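Local atomic coordinates of heme-binding protein A (Haemophilus parasuis 29755, PDB entry 3TPA), a protein that probably binds glutathione in the periplasm as the solute-binding component of a peptide-type ABC import system, despite its heme-binding name. Residues 227-239 with 244-258. The protein carries 1 engineered substitution. Sequence-based numbering, arbitrary orientation.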
loop_
_atom_site.group_PDB
_atom_site.type_symbol
_atom_site.label_atom_id
_atom_site.label_comp_id
_atom_site.label_asym_id
_atom_site.label_seq_id
_atom_site.Cartn_x
_atom_site.Cartn_y
_atom_site.Cartn_z
ATOM N N PRO A 227 -17.849 -11.294 -11.528
ATOM C CA PRO A 227 -17.658 -9.877 -11.859
ATOM C C PRO A 227 -18.626 -8.879 -11.230
ATOM O O PRO A 227 -18.262 -7.713 -11.124
ATOM C CB PRO A 227 -17.759 -9.854 -13.387
ATOM C CG PRO A 227 -18.504 -11.084 -13.746
ATOM C CD PRO A 227 -18.176 -12.108 -12.712
ATOM N N ASP A 228 -19.813 -9.305 -10.806
ATOM C CA ASP A 228 -20.808 -8.340 -10.339
ATOM C C ASP A 228 -20.867 -8.250 -8.805
ATOM O O ASP A 228 -21.032 -9.266 -8.114
ATOM C CB ASP A 228 -22.194 -8.667 -10.910
ATOM C CG ASP A 228 -22.255 -8.548 -12.444
ATOM O OD1 ASP A 228 -21.457 -7.785 -13.043
ATOM O OD2 ASP A 228 -23.129 -9.218 -13.048
ATOM N N ALA A 229 -20.743 -7.030 -8.287
ATOM C CA ALA A 229 -20.687 -6.798 -6.835
ATOM C C ALA A 229 -21.918 -7.329 -6.106
ATOM O O ALA A 229 -21.805 -7.906 -5.022
ATOM C CB ALA A 229 -20.524 -5.328 -6.536
ATOM N N GLY A 230 -23.090 -7.103 -6.695
ATOM C CA GLY A 230 -24.346 -7.538 -6.099
ATOM C C GLY A 230 -24.416 -9.046 -6.021
ATOM O O GLY A 230 -24.936 -9.615 -5.057
ATOM N N THR A 231 -23.886 -9.696 -7.053
ATOM C CA THR A 231 -23.886 -11.148 -7.132
ATOM C C THR A 231 -22.920 -11.760 -6.116
ATOM O O THR A 231 -23.230 -12.761 -5.473
ATOM C CB THR A 231 -23.536 -11.628 -8.559
ATOM O OG1 THR A 231 -24.526 -11.139 -9.474
ATOM C CG2 THR A 231 -23.480 -13.157 -8.626
ATOM N N ARG A 232 -21.746 -11.157 -5.983
ATOM C CA ARG A 232 -20.801 -11.560 -4.944
ATOM C C ARG A 232 -21.473 -11.504 -3.566
ATOM O O ARG A 232 -21.411 -12.462 -2.807
ATOM C CB ARG A 232 -19.525 -10.697 -4.974
ATOM C CG ARG A 232 -18.635 -10.891 -6.219
ATOM C CD ARG A 232 -17.190 -10.345 -6.031
ATOM N NE ARG A 232 -17.123 -8.884 -5.949
ATOM C CZ ARG A 232 -17.332 -8.058 -6.969
ATOM N NH1 ARG A 232 -17.634 -8.536 -8.176
ATOM N NH2 ARG A 232 -17.244 -6.751 -6.789
ATOM N N TYR A 233 -22.116 -10.385 -3.247
ATOM C CA TYR A 233 -22.837 -10.264 -1.976
ATOM C C TYR A 233 -23.862 -11.398 -1.808
ATOM O O TYR A 233 -23.828 -12.137 -0.822
ATOM C CB TYR A 233 -23.540 -8.909 -1.899
ATOM C CG TYR A 233 -24.392 -8.660 -0.663
ATOM C CD1 TYR A 233 -24.153 -9.320 0.544
ATOM C CD2 TYR A 233 -25.433 -7.743 -0.709
ATOM C CE1 TYR A 233 -24.942 -9.069 1.667
ATOM C CE2 TYR A 233 -26.219 -7.485 0.397
ATOM C CZ TYR A 233 -25.978 -8.144 1.579
ATOM O OH TYR A 233 -26.796 -7.857 2.650
ATOM N N ALA A 234 -24.757 -11.533 -2.785
ATOM C CA ALA A 234 -25.822 -12.545 -2.735
ATOM C C ALA A 234 -25.245 -13.931 -2.466
ATOM O O ALA A 234 -25.748 -14.666 -1.623
ATOM C CB ALA A 234 -26.601 -12.559 -4.044
ATOM N N LYS A 235 -24.172 -14.271 -3.176
ATOM C CA LYS A 235 -23.595 -15.608 -3.055
ATOM C C LYS A 235 -22.932 -15.816 -1.709
ATOM O O LYS A 235 -22.875 -16.935 -1.203
ATOM C CB LYS A 235 -22.613 -15.907 -4.194
ATOM C CG LYS A 235 -23.313 -16.268 -5.497
ATOM C CD LYS A 235 -22.339 -16.499 -6.635
ATOM C CE LYS A 235 -22.013 -17.969 -6.779
ATOM N NZ LYS A 235 -23.207 -18.727 -7.233
ATOM N N LEU A 236 -22.423 -14.730 -1.137
ATOM C CA LEU A 236 -21.757 -14.783 0.163
ATOM C C LEU A 236 -22.784 -15.156 1.230
ATOM O O LEU A 236 -22.566 -16.066 2.022
ATOM C CB LEU A 236 -21.100 -13.435 0.488
ATOM C CG LEU A 236 -20.259 -13.316 1.758
ATOM C CD1 LEU A 236 -18.972 -14.108 1.621
ATOM C CD2 LEU A 236 -19.952 -11.854 2.034
ATOM N N LYS A 237 -23.912 -14.450 1.238
ATOM C CA LYS A 237 -25.034 -14.816 2.110
ATOM C C LYS A 237 -25.415 -16.275 1.908
ATOM O O LYS A 237 -25.586 -17.024 2.866
ATOM C CB LYS A 237 -26.252 -13.920 1.856
ATOM C CG LYS A 237 -26.081 -12.516 2.384
ATOM C CD LYS A 237 -27.392 -11.749 2.410
ATOM C CE LYS A 237 -27.770 -11.260 1.022
ATOM N NZ LYS A 237 -28.997 -10.413 1.046
ATOM N N ALA A 238 -25.519 -16.676 0.647
ATOM C CA ALA A 238 -25.875 -18.042 0.290
ATOM C C ALA A 238 -24.804 -19.095 0.630
ATOM O O ALA A 238 -25.037 -20.295 0.481
ATOM C CB ALA A 238 -26.219 -18.104 -1.195
ATOM N N GLY A 239 -23.627 -18.652 1.063
ATOM C CA GLY A 239 -22.532 -19.573 1.321
ATOM C C GLY A 239 -21.934 -20.181 0.066
ATOM O O GLY A 239 -21.218 -21.176 0.135
ATOM N N ILE A 244 -15.460 -12.332 -0.418
ATOM C CA ILE A 244 -15.622 -11.541 -1.632
ATOM C C ILE A 244 -14.739 -10.303 -1.593
ATOM O O ILE A 244 -14.336 -9.843 -0.521
ATOM C CB ILE A 244 -17.094 -11.103 -1.859
ATOM C CG1 ILE A 244 -17.538 -10.129 -0.761
ATOM C CG2 ILE A 244 -18.013 -12.323 -1.934
ATOM C CD1 ILE A 244 -18.836 -9.398 -1.076
ATOM N N ASP A 245 -14.431 -9.766 -2.767
ATOM C CA ASP A 245 -13.695 -8.513 -2.841
ATOM C C ASP A 245 -14.577 -7.407 -3.434
ATOM O O ASP A 245 -15.702 -7.660 -3.871
ATOM C CB ASP A 245 -12.376 -8.677 -3.613
ATOM C CG ASP A 245 -12.573 -8.967 -5.090
ATOM O OD1 ASP A 245 -13.721 -9.219 -5.521
ATOM O OD2 ASP A 245 -11.555 -8.960 -5.821
ATOM N N PHE A 246 -14.058 -6.183 -3.410
ATOM C CA PHE A 246 -14.760 -4.996 -3.910
ATOM C C PHE A 246 -16.276 -5.030 -3.676
ATOM O O PHE A 246 -17.055 -4.929 -4.614
ATOM C CB PHE A 246 -14.427 -4.751 -5.392
ATOM C CG PHE A 246 -12.956 -4.462 -5.642
ATOM C CD1 PHE A 246 -12.437 -3.192 -5.459
ATOM C CD2 PHE A 246 -12.095 -5.472 -6.029
ATOM C CE1 PHE A 246 -11.070 -2.932 -5.673
ATOM C CE2 PHE A 246 -10.734 -5.220 -6.244
ATOM C CZ PHE A 246 -10.220 -3.952 -6.069
ATOM N N PRO A 247 -16.692 -5.149 -2.407
ATOM C CA PRO A 247 -18.117 -5.037 -2.097
ATOM C C PRO A 247 -18.658 -3.648 -2.436
ATOM O O PRO A 247 -17.996 -2.656 -2.146
ATOM C CB PRO A 247 -18.156 -5.233 -0.582
ATOM C CG PRO A 247 -16.809 -4.751 -0.109
ATOM C CD PRO A 247 -15.856 -5.174 -1.194
ATOM N N ASN A 248 -19.836 -3.563 -3.053
ATOM C CA ASN A 248 -20.470 -2.263 -3.234
ATOM C C ASN A 248 -20.710 -1.622 -1.879
ATOM O O ASN A 248 -21.246 -2.254 -0.967
ATOM C CB ASN A 248 -21.797 -2.387 -3.984
ATOM C CG ASN A 248 -21.631 -2.351 -5.490
ATOM O OD1 ASN A 248 -20.572 -1.997 -6.011
ATOM N ND2 ASN A 248 -22.691 -2.719 -6.203
ATOM N N ILE A 249 -20.314 -0.362 -1.750
ATOM C CA ILE A 249 -20.471 0.355 -0.479
ATOM C C ILE A 249 -21.928 0.407 -0.026
ATOM O O ILE A 249 -22.210 0.405 1.175
ATOM C CB ILE A 249 -19.894 1.786 -0.543
ATOM C CG1 ILE A 249 -19.982 2.460 0.832
ATOM C CG2 ILE A 249 -20.604 2.619 -1.615
ATOM C CD1 ILE A 249 -19.078 1.845 1.880
ATOM N N SER A 250 -22.843 0.455 -0.995
ATOM C CA SER A 250 -24.283 0.457 -0.735
ATOM C C SER A 250 -24.716 -0.746 0.094
ATOM O O SER A 250 -25.726 -0.689 0.786
ATOM C CB SER A 250 -25.054 0.403 -2.060
ATOM O OG SER A 250 -24.587 1.374 -2.972
ATOM N N ASP A 251 -23.987 -1.852 -0.035
ATOM C CA ASP A 251 -24.336 -3.100 0.634
ATOM C C ASP A 251 -23.734 -3.237 2.032
ATOM O O ASP A 251 -24.130 -4.105 2.795
ATOM C CB ASP A 251 -23.881 -4.313 -0.204
ATOM C CG ASP A 251 -24.680 -4.486 -1.481
ATOM O OD1 ASP A 251 -25.892 -4.192 -1.482
ATOM O OD2 ASP A 251 -24.085 -4.933 -2.493
ATOM N N ILE A 252 -22.757 -2.406 2.361
ATOM C CA ILE A 252 -22.030 -2.557 3.623
ATOM C C ILE A 252 -22.922 -2.492 4.865
ATOM O O ILE A 252 -22.830 -3.344 5.757
ATOM C CB ILE A 252 -20.876 -1.549 3.746
ATOM C CG1 ILE A 252 -19.758 -1.917 2.768
ATOM C CG2 ILE A 252 -20.325 -1.565 5.148
ATOM C CD1 ILE A 252 -19.121 -3.281 3.030
ATOM N N ALA A 253 -23.782 -1.480 4.920
ATOM C CA ALA A 253 -24.683 -1.298 6.056
ATOM C C ALA A 253 -25.547 -2.537 6.329
ATOM O O ALA A 253 -25.681 -2.969 7.468
ATOM C CB ALA A 253 -25.568 -0.074 5.836
ATOM N N GLN A 254 -26.126 -3.117 5.289
ATOM C CA GLN A 254 -26.887 -4.345 5.481
ATOM C C GLN A 254 -26.014 -5.578 5.780
ATOM O O GLN A 254 -26.461 -6.500 6.473
ATOM C CB GLN A 254 -27.799 -4.622 4.287
ATOM C CG GLN A 254 -28.550 -5.954 4.400
ATOM C CD GLN A 254 -29.437 -6.011 5.633
ATOM O OE1 GLN A 254 -30.039 -5.009 6.030
ATOM N NE2 GLN A 254 -29.519 -7.184 6.248
ATOM N N MET A 255 -24.791 -5.609 5.241
ATOM C CA MET A 255 -23.863 -6.708 5.540
ATOM C C MET A 255 -23.568 -6.734 7.036
ATOM O O MET A 255 -23.394 -7.794 7.620
ATOM C CB MET A 255 -22.537 -6.589 4.772
ATOM C CG MET A 255 -22.576 -6.908 3.300
ATOM S SD MET A 255 -20.953 -6.660 2.511
ATOM C CE MET A 255 -21.347 -7.097 0.813
ATOM N N LYS A 256 -23.491 -5.555 7.645
ATOM C CA LYS A 256 -23.255 -5.450 9.081
ATOM C C LYS A 256 -24.400 -6.055 9.910
ATOM O O LYS A 256 -24.243 -6.306 11.100
ATOM C CB LYS A 256 -23.023 -3.991 9.479
ATOM C CG LYS A 256 -21.593 -3.475 9.190
ATOM C CD LYS A 256 -21.509 -1.957 9.324
ATOM C CE LYS A 256 -20.110 -1.429 9.038
ATOM N NZ LYS A 256 -20.077 0.065 9.145
ATOM N N LYS A 257 -25.547 -6.282 9.276
ATOM C CA LYS A 257 -26.709 -6.851 9.962
ATOM C C LYS A 257 -26.949 -8.312 9.593
ATOM O O LYS A 257 -27.782 -8.981 10.206
ATOM C CB LYS A 257 -27.970 -6.042 9.649
ATOM C CG LYS A 257 -27.909 -4.580 10.101
ATOM C CD LYS A 257 -29.078 -3.793 9.533
ATOM C CE LYS A 257 -29.067 -2.354 10.013
ATOM N NZ LYS A 257 -30.089 -1.535 9.305
ATOM N N ASP A 258 -26.230 -8.800 8.587
ATOM C CA ASP A 258 -26.449 -10.152 8.081
ATOM C C ASP A 258 -25.779 -11.209 8.941
ATOM O O ASP A 258 -24.563 -11.182 9.102
ATOM C CB ASP A 258 -25.935 -10.278 6.645
ATOM C CG ASP A 258 -26.790 -9.527 5.649
ATOM O OD1 ASP A 258 -28.002 -9.366 5.902
ATOM O OD2 ASP A 258 -26.253 -9.109 4.604
HETATM O O HOH W 1 -21.734 -6.025 -2.801
HETATM O O HOH W 2 -29.706 -9.105 3.423
#
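Tyr233 reaches from helix 229-237 into the flank of helix 249-255, and Arg232, one residue earlier, grips the chain leading into that second helix. Chi1 near 177° swings the tyrosine ring beside its own carbonyl carbon and out across the gap, where OH reaches Asp258 OD2 at 2.4 Å, a hydrogen bond whose modelled length is too short to be trusted. That oxygen lies at the ring's edge. Met255 slides past the ring, its CE making an apolar contact 3.6 Å from Tyr233 CD1; its SD, 5.0 Å from the ring centroid, makes an oblique Met-aromatic contact. Asp251 CG comes within 3.4 Å of Tyr233 CD2, and Lys237 CE covers part of one ring face.

Arg232 bends at chi3 (-69°), turning its guanidinium to two successive carbonyls: NE donates to Asp245 O and NH2 to Phe246 O, each at 2.8 Å. Asp245 OD1 adds only charge, lying well out of the guanidinium plane. Nearer the helix backbone, Ile244 CG2 packs on Arg232 CB at 3.8 Å, and Leu236 CD2 meets Ile244 CG1.

A second shell sets these groups. Gln254 NE2 holds Asp258 OD1 at 2.7 Å, and one water links that same oxygen to Lys237 NZ. Another water joins Ala229 O, Asn248 N and Asp251 OD2 where the two helices begin.

The helices run nearly parallel, 18° apart with axes 10.6 Å from each other, and the chain passes between them through short strand 243-244. This strand edges the mixed sheet holding 9-14 and 220-225, in the periplasmic binding-protein fold of solute-binding family 5. Ile261 of strand 261-276 touches Tyr233 and Leu236, while Pro489 of strand 478-491 touches Leu236 and Ile244.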